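Local coordinates for major royal jelly protein 1 (Apis mellifera, PDB 5YYL) that is the most abundant protein of royal jelly, probably serves as larval nutrition, and binds sterol in an oligomer with Apisimin, at residues Ser67-Trp72 / Ala124-Ile129; Lys75-Met80 / Leu104-Pro108; Asp370-Asn374 / Thr424-Ile430. All blocks are in the same frame, centred on the assembly; numbering follows the deposited sequence.

Interaction 1 (Ser67-Trp72 / Ala124-Ile129); sequences SDIDQW and ASKLAI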
loop_
_atom_site.group_PDB
_atom_site.type_symbol
_atom_site.label_atom_id
_atom_site.label_comp_id
_atom_site.label_asym_id
_atom_site.label_seq_id
_atom_site.Cartn_x
_atom_site.Cartn_y
_atom_site.Cartn_z
ATOM N N SER A 67 -2.922 42.611 6.097
ATOM C CA SER A 67 -4.109 42.862 6.892
ATOM C C SER A 67 -4.691 41.556 7.448
ATOM O O SER A 67 -4.981 41.471 8.636
ATOM C CB SER A 67 -5.148 43.590 6.040
ATOM O OG SER A 67 -6.318 43.854 6.786
ATOM N N ASP A 68 -4.875 40.558 6.584
ATOM C CA ASP A 68 -5.510 39.299 6.970
ATOM C C ASP A 68 -4.854 38.102 6.279
ATOM O O ASP A 68 -4.182 38.252 5.269
ATOM C CB ASP A 68 -7.015 39.356 6.623
ATOM C CG ASP A 68 -7.882 38.365 7.442
ATOM O OD1 ASP A 68 -7.373 37.694 8.350
ATOM O OD2 ASP A 68 -9.099 38.261 7.188
ATOM N N ILE A 69 -5.028 36.922 6.871
ATOM C CA ILE A 69 -4.643 35.649 6.262
ATOM C C ILE A 69 -5.831 34.727 6.326
ATOM O O ILE A 69 -6.739 34.925 7.136
ATOM C CB ILE A 69 -3.445 34.973 6.971
ATOM C CG1 ILE A 69 -3.732 34.692 8.454
ATOM C CG2 ILE A 69 -2.210 35.853 6.852
ATOM C CD1 ILE A 69 -2.651 33.911 9.176
ATOM N N ASP A 70 -5.830 33.728 5.461
ATOM C CA ASP A 70 -6.737 32.599 5.602
ATOM C C ASP A 70 -6.143 31.403 4.852
ATOM O O ASP A 70 -5.022 31.479 4.357
ATOM C CB ASP A 70 -8.155 32.967 5.148
ATOM C CG ASP A 70 -9.237 32.196 5.913
ATOM O OD1 ASP A 70 -9.130 30.929 5.959
ATOM O OD2 ASP A 70 -10.196 32.841 6.431
ATOM N N GLN A 71 -6.870 30.294 4.795
ATOM C CA GLN A 71 -6.324 29.051 4.290
ATOM C C GLN A 71 -7.456 28.202 3.778
ATOM O O GLN A 71 -8.471 28.066 4.464
ATOM C CB GLN A 71 -5.582 28.332 5.420
ATOM C CG GLN A 71 -4.997 26.970 5.060
ATOM C CD GLN A 71 -5.993 25.820 5.106
ATOM O OE1 GLN A 71 -6.890 25.796 5.946
ATOM N NE2 GLN A 71 -5.839 24.864 4.203
ATOM N N TRP A 72 -7.283 27.650 2.572
ATOM C CA TRP A 72 -8.208 26.656 2.013
ATOM C C TRP A 72 -7.421 25.722 1.114
ATOM O O TRP A 72 -6.748 26.187 0.185
ATOM C CB TRP A 72 -9.309 27.349 1.218
ATOM C CG TRP A 72 -10.293 26.439 0.605
ATOM C CD1 TRP A 72 -11.444 25.969 1.171
ATOM C CD2 TRP A 72 -10.253 25.906 -0.711
ATOM N NE1 TRP A 72 -12.133 25.163 0.280
ATOM C CE2 TRP A 72 -11.417 25.108 -0.882
ATOM C CE3 TRP A 72 -9.354 26.025 -1.772
ATOM C CZ2 TRP A 72 -11.698 24.444 -2.065
ATOM C CZ3 TRP A 72 -9.620 25.359 -2.947
ATOM C CH2 TRP A 72 -10.790 24.573 -3.089
ATOM N N ALA A 124 -8.651 44.592 0.209
ATOM C CA ALA A 124 -9.166 43.428 0.935
ATOM C C ALA A 124 -8.726 43.510 2.397
ATOM O O ALA A 124 -7.622 43.117 2.767
ATOM C CB ALA A 124 -8.676 42.134 0.297
ATOM N N SER A 125 -9.597 44.073 3.218
ATOM C CA SER A 125 -9.311 44.323 4.614
ATOM C C SER A 125 -9.316 43.010 5.405
ATOM O O SER A 125 -8.417 42.774 6.206
ATOM C CB SER A 125 -10.354 45.295 5.169
ATOM O OG SER A 125 -10.024 45.701 6.476
ATOM N N LYS A 126 -10.315 42.158 5.146
ATOM C CA LYS A 126 -10.525 40.919 5.896
ATOM C C LYS A 126 -11.132 39.826 5.021
ATOM O O LYS A 126 -11.798 40.121 4.038
ATOM C CB LYS A 126 -11.450 41.196 7.081
ATOM C CG LYS A 126 -10.847 40.950 8.456
ATOM C CD LYS A 126 -9.782 41.974 8.819
ATOM C CE LYS A 126 -8.920 41.482 9.989
ATOM N NZ LYS A 126 -7.658 42.271 10.092
ATOM N N LEU A 127 -10.910 38.575 5.408
ATOM C CA LEU A 127 -11.398 37.402 4.689
ATOM C C LEU A 127 -12.138 36.455 5.623
ATOM O O LEU A 127 -11.994 36.509 6.836
ATOM C CB LEU A 127 -10.250 36.647 4.033
ATOM C CG LEU A 127 -9.321 37.428 3.104
ATOM C CD1 LEU A 127 -8.143 36.542 2.682
ATOM C CD2 LEU A 127 -10.054 37.968 1.876
ATOM N N ALA A 128 -12.942 35.592 5.026
ATOM C CA ALA A 128 -13.692 34.585 5.755
ATOM C C ALA A 128 -14.076 33.460 4.813
ATOM O O ALA A 128 -14.491 33.722 3.683
ATOM C CB ALA A 128 -14.930 35.190 6.364
ATOM N N ILE A 129 -13.951 32.220 5.281
ATOM C CA ILE A 129 -14.324 31.051 4.506
ATOM C C ILE A 129 -15.442 30.302 5.241
ATOM O O ILE A 129 -15.360 30.057 6.445
ATOM C CB ILE A 129 -13.104 30.167 4.226
ATOM C CG1 ILE A 129 -11.935 31.048 3.737
ATOM C CG2 ILE A 129 -13.474 29.099 3.218
ATOM C CD1 ILE A 129 -10.811 30.348 2.980
#
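Three hydrogen bonds join the two strands, and each uses at least one side chain. Asp68 OD2 accepts the backbone N of Leu127 at 2.6 Å with nearly straight geometry; Ser67 OG donates to Ser125 O over a very short 2.4 Å; and Lys126 curls back so that its NZ reaches Ser67 O at 3.2 Å. No backbone-to-backbone hydrogen bonds link the two segments. The strands run in roughly the same direction, 24° apart, with 5.6 Å between their axes at the closest point. This is the geometry of neighbouring blades in a beta-propeller: 67-72 and 124-129 are the first strands of two successive four-stranded antiparallel sheets, placed side by side close to the centre of the chain. Asp70, turned toward the other strand, keeps its OD1 2.6 Å from Gln71 N, and its carboxylate forms salt bridges to Lys358 and Lys360. Lys358 also donates to Leu127 O. Leu127 points into the gap and touches Phe77 and Thr79 of strand 75-81. Ile129 CD1 makes an apolar contact with Trp72 CB at 3.8 Å, and the same methyl lies against two oxygens, Asp70 OD1 at 3.5 Å and Gln71 O at 3.6 Å.

Interaction 2 (Lys75-Met80 / Leu104-Pro108); sequences KIFVTM and LQPYP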
loop_
_atom_site.group_PDB
_atom_site.type_symbol
_atom_site.label_atom_id
_atom_site.label_comp_id
_atom_site.label_asym_id
_atom_site.label_seq_id
_atom_site.Cartn_x
_atom_site.Cartn_y
_atom_site.Cartn_z
ATOM N N LYS A 75 -4.045 26.622 -0.748
ATOM C CA LYS A 75 -3.940 28.075 -0.791
ATOM C C LYS A 75 -3.827 28.653 0.618
ATOM O O LYS A 75 -4.545 28.238 1.516
ATOM C CB LYS A 75 -5.161 28.659 -1.512
ATOM C CG LYS A 75 -5.356 28.117 -2.920
ATOM C CD LYS A 75 -6.718 28.493 -3.507
ATOM C CE LYS A 75 -7.080 27.638 -4.726
ATOM N NZ LYS A 75 -6.012 27.621 -5.778
ATOM N N ILE A 76 -2.889 29.579 0.798
ATOM C CA ILE A 76 -2.805 30.432 1.972
ATOM C C ILE A 76 -3.049 31.843 1.453
ATOM O O ILE A 76 -2.233 32.357 0.699
ATOM C CB ILE A 76 -1.393 30.388 2.618
ATOM C CG1 ILE A 76 -1.054 29.001 3.172
ATOM C CG2 ILE A 76 -1.253 31.443 3.710
ATOM C CD1 ILE A 76 -1.816 28.589 4.414
ATOM N N PHE A 77 -4.157 32.471 1.848
ATOM C CA PHE A 77 -4.464 33.844 1.423
ATOM C C PHE A 77 -3.705 34.850 2.267
ATOM O O PHE A 77 -3.472 34.616 3.434
ATOM C CB PHE A 77 -5.963 34.106 1.442
ATOM C CG PHE A 77 -6.708 33.278 0.440
ATOM C CD1 PHE A 77 -6.777 33.665 -0.907
ATOM C CD2 PHE A 77 -7.303 32.079 0.810
ATOM C CE1 PHE A 77 -7.443 32.885 -1.842
ATOM C CE2 PHE A 77 -7.993 31.301 -0.122
ATOM C CZ PHE A 77 -8.063 31.710 -1.450
ATOM N N VAL A 78 -3.266 35.937 1.654
ATOM C CA VAL A 78 -2.611 37.036 2.363
ATOM C C VAL A 78 -3.136 38.320 1.759
ATOM O O VAL A 78 -2.979 38.524 0.560
ATOM C CB VAL A 78 -1.080 36.995 2.207
ATOM C CG1 VAL A 78 -0.438 38.182 2.915
ATOM C CG2 VAL A 78 -0.521 35.678 2.751
ATOM N N THR A 79 -3.787 39.163 2.563
ATOM C CA THR A 79 -4.357 40.415 2.056
ATOM C C THR A 79 -3.472 41.577 2.439
ATOM O O THR A 79 -2.937 41.616 3.540
ATOM C CB THR A 79 -5.784 40.706 2.531
ATOM O OG1 THR A 79 -5.771 41.121 3.901
ATOM C CG2 THR A 79 -6.671 39.526 2.341
ATOM N N MET A 80 -3.327 42.517 1.512
ATOM C CA MET A 80 -2.444 43.649 1.715
ATOM C C MET A 80 -3.251 44.954 1.759
ATOM O O MET A 80 -4.166 45.182 0.927
ATOM C CB MET A 80 -1.388 43.698 0.617
ATOM C CG MET A 80 -0.033 44.189 1.108
ATOM S SD MET A 80 0.949 43.041 2.103
ATOM C CE MET A 80 0.540 41.467 1.343
ATOM N N LEU A 104 4.037 36.546 -3.394
ATOM C CA LEU A 104 2.592 36.492 -3.478
ATOM C C LEU A 104 2.165 36.491 -4.911
ATOM O O LEU A 104 2.920 36.847 -5.777
ATOM C CB LEU A 104 1.960 37.699 -2.784
ATOM C CG LEU A 104 2.344 37.951 -1.330
ATOM C CD1 LEU A 104 1.353 38.943 -0.752
ATOM C CD2 LEU A 104 2.364 36.664 -0.520
ATOM N N GLN A 105 0.917 36.133 -5.137
ATOM C CA GLN A 105 0.361 35.966 -6.459
ATOM C C GLN A 105 -1.103 36.370 -6.317
ATOM O O GLN A 105 -1.815 35.793 -5.498
ATOM C CB GLN A 105 0.503 34.501 -6.873
ATOM C CG GLN A 105 -0.350 34.046 -8.051
ATOM C CD GLN A 105 -0.751 32.589 -7.923
ATOM O OE1 GLN A 105 0.078 31.740 -7.598
ATOM N NE2 GLN A 105 -2.030 32.295 -8.165
ATOM N N PRO A 106 -1.557 37.366 -7.092
ATOM C CA PRO A 106 -2.939 37.864 -6.966
ATOM C C PRO A 106 -4.020 36.823 -7.183
ATOM O O PRO A 106 -3.891 35.994 -8.076
ATOM C CB PRO A 106 -3.023 38.910 -8.081
ATOM C CG PRO A 106 -1.632 39.417 -8.183
ATOM C CD PRO A 106 -0.753 38.217 -7.989
ATOM N N TYR A 107 -5.079 36.881 -6.387
ATOM C CA TYR A 107 -6.219 35.960 -6.521
ATOM C C TYR A 107 -7.457 36.774 -6.951
ATOM O O TYR A 107 -7.675 37.855 -6.418
ATOM C CB TYR A 107 -6.481 35.237 -5.185
ATOM C CG TYR A 107 -7.573 34.189 -5.220
ATOM C CD1 TYR A 107 -7.282 32.883 -5.554
ATOM C CD2 TYR A 107 -8.896 34.501 -4.887
ATOM C CE1 TYR A 107 -8.265 31.894 -5.566
ATOM C CE2 TYR A 107 -9.900 33.534 -4.917
ATOM C CZ TYR A 107 -9.569 32.232 -5.251
ATOM O OH TYR A 107 -10.530 31.252 -5.286
ATOM N N PRO A 108 -8.267 36.290 -7.899
ATOM C CA PRO A 108 -8.035 35.062 -8.684
ATOM C C PRO A 108 -6.903 35.205 -9.709
ATOM O O PRO A 108 -6.033 34.343 -9.792
ATOM C CB PRO A 108 -9.368 34.865 -9.398
ATOM C CG PRO A 108 -10.379 35.427 -8.455
ATOM C CD PRO A 108 -9.707 36.531 -7.680
#
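Leu104 opens the second segment and meets Lys75-Met80 through its CD1 methyl. With chi1 in m and chi2 in t, CD1 lies 4.2 Å from Val78 CG1 and 3.4 Å from Met80 CE. Both partners point toward it, as alternate residues of an extended strand can, and the Met80 side chain folds round so that its terminal methyl lies against Leu104 CD1. The CA atoms of Val78 and Leu104 are 7.8 Å apart, too far for backbone pairing, and the reason lies in the fold. Both segments belong to one four-stranded antiparallel blade of a beta-propeller, in which strand 90-94 runs between strands 75-81 and 102-106. The end-to-end directions of the touching parts differ by 101°, the second of them running on past the end of strand 102-106. Past Pro106 the chain leaves the strand, and Tyr107 swings its ring, chi1 in t, back toward Phe77. There the edge of Phe77 meets the face of Tyr107 in a T-shaped stack, with centroids 4.9 Å apart, planes at 86°, and Phe77 CE1 3.6 Å from Tyr107 CG. Phe77 also touches Leu127, so the ring pair lies where this blade meets the next. Lys75 CD comes within 4.3 Å of Tyr107 CE1.

Interaction 3 (Asp370-Asn374 / Thr424-Ile430); sequences DRYIN and TPFKISI. With 94R ((3beta,14beta,17alpha)-ergosta-5,24(28)-dien-3-ol), chain H; 94R ((3beta,14beta,17alpha)-ergosta-5,24(28)-dien-3-ol), chain F.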
loop_
_atom_site.group_PDB
_atom_site.type_symbol
_atom_site.label_atom_id
_atom_site.label_comp_id
_atom_site.label_asym_id
_atom_site.label_seq_id
_atom_site.Cartn_x
_atom_site.Cartn_y
_atom_site.Cartn_z
ATOM N N ASP A 370 -12.448 10.606 14.627
ATOM C CA ASP A 370 -12.299 11.883 15.351
ATOM C C ASP A 370 -11.662 11.698 16.728
ATOM O O ASP A 370 -10.863 12.518 17.165
ATOM C CB ASP A 370 -13.654 12.600 15.523
ATOM C CG ASP A 370 -14.220 13.147 14.208
ATOM O OD1 ASP A 370 -15.461 13.358 14.142
ATOM O OD2 ASP A 370 -13.439 13.366 13.251
ATOM N N ARG A 371 -12.029 10.604 17.399
ATOM C CA ARG A 371 -11.504 10.255 18.718
ATOM C C ARG A 371 -9.978 10.131 18.802
ATOM O O ARG A 371 -9.399 10.323 19.877
ATOM C CB ARG A 371 -12.161 8.969 19.217
ATOM C CG ARG A 371 -11.850 7.702 18.424
ATOM C CD ARG A 371 -12.479 6.467 19.058
ATOM N NE ARG A 371 -13.951 6.559 19.007
ATOM C CZ ARG A 371 -14.801 6.166 19.959
ATOM N NH1 ARG A 371 -14.375 5.615 21.090
ATOM N NH2 ARG A 371 -16.100 6.346 19.766
ATOM N N TYR A 372 -9.335 9.814 17.681
ATOM C CA TYR A 372 -7.889 9.677 17.631
ATOM C C TYR A 372 -7.117 10.958 17.367
ATOM O O TYR A 372 -5.890 10.953 17.430
ATOM C CB TYR A 372 -7.530 8.676 16.562
ATOM C CG TYR A 372 -8.106 7.317 16.821
ATOM C CD1 TYR A 372 -7.589 6.518 17.826
ATOM C CD2 TYR A 372 -9.151 6.827 16.064
ATOM C CE1 TYR A 372 -8.101 5.258 18.069
ATOM C CE2 TYR A 372 -9.675 5.576 16.295
ATOM C CZ TYR A 372 -9.143 4.794 17.302
ATOM O OH TYR A 372 -9.638 3.541 17.541
ATOM N N ILE A 373 -7.816 12.054 17.076
ATOM C CA ILE A 373 -7.196 13.236 16.472
ATOM C C ILE A 373 -7.643 14.521 17.138
ATOM O O ILE A 373 -8.844 14.794 17.219
ATOM C CB ILE A 373 -7.535 13.341 14.965
ATOM C CG1 ILE A 373 -7.330 11.974 14.308
ATOM C CG2 ILE A 373 -6.653 14.396 14.295
ATOM C CD1 ILE A 373 -7.281 11.955 12.827
ATOM N N ASN A 374 -6.667 15.309 17.587
ATOM C CA ASN A 374 -6.907 16.704 17.931
ATOM C C ASN A 374 -6.885 17.477 16.641
ATOM O O ASN A 374 -5.810 17.825 16.160
ATOM C CB ASN A 374 -5.832 17.224 18.879
ATOM C CG ASN A 374 -5.949 16.639 20.259
ATOM O OD1 ASN A 374 -7.047 16.351 20.728
ATOM N ND2 ASN A 374 -4.823 16.452 20.917
ATOM N N THR A 424 -8.260 6.148 24.145
ATOM C CA THR A 424 -7.595 5.466 23.038
ATOM C C THR A 424 -6.140 5.297 23.399
ATOM O O THR A 424 -5.583 6.135 24.085
ATOM C CB THR A 424 -7.668 6.293 21.743
ATOM O OG1 THR A 424 -7.253 7.641 21.993
ATOM C CG2 THR A 424 -9.096 6.295 21.205
ATOM N N PRO A 425 -5.491 4.235 22.913
ATOM C CA PRO A 425 -4.059 4.125 23.167
ATOM C C PRO A 425 -3.183 5.169 22.460
ATOM O O PRO A 425 -1.986 5.200 22.700
ATOM C CB PRO A 425 -3.728 2.722 22.668
ATOM C CG PRO A 425 -4.740 2.453 21.635
ATOM C CD PRO A 425 -5.983 3.150 22.065
ATOM N N PHE A 426 -3.752 5.972 21.560
ATOM C CA PHE A 426 -3.007 7.058 20.921
ATOM C C PHE A 426 -3.867 8.272 20.572
ATOM O O PHE A 426 -5.077 8.163 20.388
ATOM C CB PHE A 426 -2.267 6.545 19.682
ATOM C CG PHE A 426 -3.158 6.279 18.506
ATOM C CD1 PHE A 426 -3.295 7.226 17.501
ATOM C CD2 PHE A 426 -3.859 5.089 18.391
ATOM C CE1 PHE A 426 -4.108 6.988 16.404
ATOM C CE2 PHE A 426 -4.676 4.845 17.296
ATOM C CZ PHE A 426 -4.803 5.796 16.304
ATOM N N LYS A 427 -3.225 9.431 20.508
ATOM C CA LYS A 427 -3.869 10.693 20.139
ATOM C C LYS A 427 -2.907 11.452 19.251
ATOM O O LYS A 427 -1.739 11.616 19.619
ATOM C CB LYS A 427 -4.205 11.528 21.379
ATOM C CG LYS A 427 -5.323 12.538 21.176
ATOM C CD LYS A 427 -6.665 11.834 20.950
ATOM C CE LYS A 427 -7.806 12.486 21.709
ATOM N NZ LYS A 427 -8.252 13.780 21.102
ATOM N N ILE A 428 -3.383 11.883 18.080
ATOM C CA ILE A 428 -2.554 12.631 17.131
ATOM C C ILE A 428 -2.896 14.115 17.109
ATOM O O ILE A 428 -4.037 14.515 16.827
ATOM C CB ILE A 428 -2.680 12.086 15.703
ATOM C CG1 ILE A 428 -2.623 10.559 15.734
ATOM C CG2 ILE A 428 -1.576 12.703 14.832
ATOM C CD1 ILE A 428 -2.306 9.895 14.416
ATOM N N SER A 429 -1.889 14.933 17.387
ATOM C CA SER A 429 -2.035 16.386 17.296
ATOM C C SER A 429 -1.562 16.891 15.926
ATOM O O SER A 429 -0.498 16.501 15.452
ATOM C CB SER A 429 -1.277 17.063 18.425
ATOM O OG SER A 429 -2.045 16.954 19.599
ATOM N N ILE A 430 -2.383 17.739 15.305
ATOM C CA ILE A 430 -2.151 18.228 13.959
ATOM C C ILE A 430 -1.992 19.741 13.910
ATOM O O ILE A 430 -2.698 20.468 14.601
ATOM C CB ILE A 430 -3.354 17.901 13.080
ATOM C CG1 ILE A 430 -3.659 16.413 13.117
ATOM C CG2 ILE A 430 -3.117 18.363 11.647
ATOM C CD1 ILE A 430 -2.546 15.527 12.583
HETATM C C1 94R H . 6.119 3.948 14.358
HETATM O O1 94R H . 9.145 4.084 16.556
HETATM C C2 94R H . 7.526 3.609 14.842
HETATM C C3 94R H . 7.819 4.404 16.107
HETATM C C4 94R H . 6.824 4.075 17.220
HETATM C C5 94R H . 5.390 4.125 16.736
HETATM C C10 94R H . 4.996 3.601 15.362
HETATM C C19 94R H . 4.827 2.079 15.425
HETATM C C9 94R H . 3.696 4.298 14.944
HETATM C C11 94R H . 3.214 3.890 13.553
HETATM C C12 94R H . 1.913 4.561 13.126
HETATM C C13 94R H . 0.802 4.315 14.141
HETATM C C18 94R H . 0.432 2.821 14.201
HETATM C C17 94R H . -0.443 5.184 13.943
HETATM C C20 94R H . -1.477 4.776 12.887
HETATM C C22 94R H . -2.516 5.883 12.733
HETATM C C23 94R H . -3.882 5.236 12.722
HETATM C C24 94R H . -5.006 6.167 12.385
HETATM C C28 94R H . -5.076 7.429 12.774
HETATM C C25 94R H . -6.124 5.592 11.601
HETATM C C27 94R H . -6.326 6.375 10.314
HETATM C C26 94R H . -7.331 5.576 12.530
HETATM C C21 94R H . -0.921 4.435 11.505
HETATM C C16 94R H . -1.048 5.225 15.342
HETATM C C15 94R H . 0.095 4.911 16.306
HETATM C C14 94R H . 1.333 4.873 15.440
HETATM C C8 94R H . 2.583 4.176 15.973
HETATM C C7 94R H . 3.024 4.824 17.267
HETATM C C6 94R H . 4.497 4.643 17.583
HETATM C C1 94R F . -6.802 10.373 9.214
HETATM O O1 94R F . -9.717 12.806 9.419
HETATM C C2 94R F . -8.151 10.989 8.828
HETATM C C3 94R F . -8.483 12.154 9.745
HETATM C C4 94R F . -7.381 13.209 9.709
HETATM C C5 94R F . -5.990 12.629 9.765
HETATM C C10 94R F . -5.654 11.359 9.031
HETATM C C19 94R F . -5.516 11.719 7.552
HETATM C C9 94R F . -4.369 10.761 9.618
HETATM C C11 94R F . -3.875 9.499 8.891
HETATM C C12 94R F . -2.555 8.914 9.421
HETATM C C13 94R F . -1.468 9.984 9.402
HETATM C C18 94R F . -1.105 10.362 7.962
HETATM C C17 94R F . -0.203 9.672 10.210
HETATM C C20 94R F . 0.884 8.798 9.587
HETATM C C22 94R F . 1.949 8.508 10.637
HETATM C C23 94R F . 3.329 8.356 10.022
HETATM C C24 94R F . 4.419 8.068 11.047
HETATM C C28 94R F . 4.345 8.329 12.354
HETATM C C25 94R F . 5.689 7.490 10.512
HETATM C C27 94R F . 6.123 6.277 11.343
HETATM C C26 94R F . 6.743 8.593 10.456
HETATM C C21 94R F . 0.342 7.475 9.064
HETATM C C16 94R F . 0.344 11.057 10.581
HETATM C C15 94R F . -0.808 12.044 10.444
HETATM C C14 94R F . -2.005 11.139 10.234
HETATM C C8 94R F . -3.259 11.797 9.707
HETATM C C7 94R F . -3.659 12.922 10.635
HETATM C C6 94R F . -5.093 13.330 10.466
#
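A short parallel beta pairing joins the C-terminal strand 426-430 to the start of strand 373-383 in the last sheet of the propeller. Ile428 supplies both backbone links: its N donates to Tyr372 O at 2.8 Å, and its O accepts Asn374 N at 2.9 Å. Side chains then sort by face. Ile373 and Ile428 share one face and the same m, t rotamer; Ile373 CD1 lies 3.3 Å from C3 of the chain F sterol, and its CG2 is 3.8 Å from Ile430 CG1. On the other face, Asn374 in rotamer m uses both ends of its amide: OD1 accepts Lys427 NZ at 2.9 Å, and ND2 donates to Ser429 OG at 3.1 Å. Lys427 must bend, with chi2 and chi4 in p, to bring its amine there. Phe426 takes chi1 p, which lays its ring almost parallel to Tyr372, planes at 12° and centroids 4.7 Å apart, yet slid so that they barely overlap. Its opposite face covers C16 of the chain H sterol, and Tyr372 OH bonds to a side chain of Apisimin. Strand 426-430 also pairs antiparallel with a strand of the second subunit, carrying the sheet across the interface beside the sterols. Ile430, with both chi angles in m, places its CD1 3.4 Å from C7 of the chain F sterol.

In the fold
From the N terminus, strand 65-72 leads straight into its antiparallel neighbour 75-81, so interactions 1 and 2 begin in adjacent strands of one blade. Interaction 2 closes first, when the chain returns at 104-108; it is internal to that blade. Interaction 1 closes later, at 124-129, and therefore encloses interaction 2; it ties the blade to the next one. The two touch, with Leu127 CD1 3.3 Å from Thr79 CG2. The chain then builds further blades before interaction 3 opens at 370-374 and closes at 424-430, in series with the others. Its centre is about 29 Å from that of interaction 1, at the sterol-lined subunit interface.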